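Local coordinates for protein type II restriction enzyme SfiI (PDB 2EZV) that cleaves double-stranded DNA as a tetrameric type IIF restriction endonuclease that recognises the interrupted sequence 5'-GGCCN(5)GGCC-3', at the interface of chains A and B. Coordinates in Å, arbitrary orientation; residue numbers count along the deposited sequence, not the author numbering. Chains: chain A/B, Type II restriction enzyme SfiI.

The interface of chains A and B. Residues chain A 38, 52-53, 56, 60; chain B 74-76.
A:Asp56 and A:Tyr60, one turn apart on helix 49-62, grip the backbone of loop residues B:Phe74 to B:Gly76. This is a helix-to-loop contact between two subunits of the SfiI restriction endonuclease tetramer, and it recurs with the chains exchanged. From the helix outward, A:Asp56 CB packs on the B:Ala75 methyl CB at 3.7 Å. CG stands anti to the carbonyl carbon and beside the backbone N (chi1 -73°), which carries the carboxylate towards the B:Ala75-B:Gly76 backbone. CG itself lies alongside B:Ala75 CA at 4.0 Å. At the tip, carboxylate oxygen OD2 accepts a hydrogen bond from B:Gly76 N at 3.0 Å. The bond is fairly straight, 154° at the hydrogen, and the N-H meets OD2 nearly along its C-O axis. Water 1 lies 2.8 Å from the same OD2 and makes a longer link to the carbonyl O of B:Gly76. A:Tyr60 binds the other end of the segment. Its phenol OH donates to the carbonyl O of B:Phe74 at 2.9 Å. That oxygen lies at the edge of the A:Tyr60 ring and in its plane. Seen from the carbonyl, the hydroxyl sits 32° out of the carbonyl plane. Between the two polar bonds, the B:Ala75 methyl CB packs against aliphatic groups of both helices. A:Leu53 touches it with CD2 at 3.4 Å. A:Ile38, from helix 10-41, brings its CG2 branch to 3.6 Å.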
loop_
_atom_site.group_PDB
_atom_site.type_symbol
_atom_site.label_atom_id
_atom_site.label_comp_id
_atom_site.label_asym_id
_atom_site.label_seq_id
_atom_site.Cartn_x
_atom_site.Cartn_y
_atom_site.Cartn_z
ATOM N N ILE A 38 7.268 -13.769 17.910
ATOM C CA ILE A 38 8.504 -13.083 17.534
ATOM C C ILE A 38 9.320 -12.668 18.749
ATOM O O ILE A 38 10.534 -12.846 18.772
ATOM C CB ILE A 38 8.227 -11.809 16.690
ATOM C CG1 ILE A 38 7.592 -12.192 15.358
ATOM C CG2 ILE A 38 9.522 -11.058 16.430
ATOM C CD1 ILE A 38 8.429 -13.174 14.566
ATOM N N VAL A 52 15.538 -4.579 19.184
ATOM C CA VAL A 52 15.084 -4.669 17.807
ATOM C C VAL A 52 13.773 -5.424 17.696
ATOM O O VAL A 52 12.993 -5.200 16.770
ATOM C CB VAL A 52 16.157 -5.330 16.891
ATOM C CG1 VAL A 52 16.281 -6.813 17.178
ATOM C CG2 VAL A 52 15.790 -5.107 15.446
ATOM N N LEU A 53 13.526 -6.318 18.644
ATOM C CA LEU A 53 12.289 -7.076 18.638
ATOM C C LEU A 53 11.131 -6.113 18.855
ATOM O O LEU A 53 10.121 -6.158 18.143
ATOM C CB LEU A 53 12.301 -8.113 19.753
ATOM C CG LEU A 53 13.346 -9.217 19.618
ATOM C CD1 LEU A 53 13.217 -10.173 20.793
ATOM C CD2 LEU A 53 13.143 -9.956 18.296
ATOM N N ASP A 56 10.718 -3.707 15.719
ATOM C CA ASP A 56 10.130 -4.418 14.587
ATOM C C ASP A 56 8.671 -4.812 14.794
ATOM O O ASP A 56 7.858 -4.644 13.880
ATOM C CB ASP A 56 10.962 -5.661 14.233
ATOM C CG ASP A 56 12.289 -5.309 13.557
ATOM O OD1 ASP A 56 12.512 -4.117 13.268
ATOM O OD2 ASP A 56 13.107 -6.225 13.306
ATOM N N TYR A 60 5.427 -3.723 12.283
ATOM C CA TYR A 60 4.569 -4.674 11.585
ATOM C C TYR A 60 3.123 -4.539 12.032
ATOM O O TYR A 60 2.197 -4.650 11.232
ATOM C CB TYR A 60 5.059 -6.098 11.835
ATOM C CG TYR A 60 6.438 -6.379 11.281
ATOM C CD1 TYR A 60 7.326 -7.221 11.959
ATOM C CD2 TYR A 60 6.847 -5.842 10.066
ATOM C CE1 TYR A 60 8.575 -7.515 11.438
ATOM C CE2 TYR A 60 8.096 -6.138 9.533
ATOM C CZ TYR A 60 8.954 -6.972 10.220
ATOM O OH TYR A 60 10.186 -7.281 9.680
ATOM N N PHE B 74 9.868 -11.167 10.251
ATOM C CA PHE B 74 10.792 -11.563 11.310
ATOM C C PHE B 74 11.516 -10.324 11.838
ATOM O O PHE B 74 11.653 -9.324 11.128
ATOM C CB PHE B 74 11.798 -12.602 10.787
ATOM C CG PHE B 74 12.696 -12.086 9.696
ATOM C CD1 PHE B 74 13.851 -11.374 10.007
ATOM C CD2 PHE B 74 12.379 -12.296 8.359
ATOM C CE1 PHE B 74 14.675 -10.878 9.006
ATOM C CE2 PHE B 74 13.195 -11.802 7.353
ATOM C CZ PHE B 74 14.350 -11.089 7.676
ATOM N N ALA B 75 11.967 -10.388 13.084
ATOM C CA ALA B 75 12.690 -9.274 13.689
ATOM C C ALA B 75 14.186 -9.583 13.647
ATOM O O ALA B 75 14.590 -10.744 13.683
ATOM C CB ALA B 75 12.228 -9.076 15.118
ATOM N N GLY B 76 15.006 -8.543 13.565
ATOM C CA GLY B 76 16.446 -8.736 13.497
ATOM C C GLY B 76 17.132 -7.398 13.325
ATOM O O GLY B 76 16.469 -6.401 13.032
HETATM O O HOH W 1 14.186 -6.200 10.677
#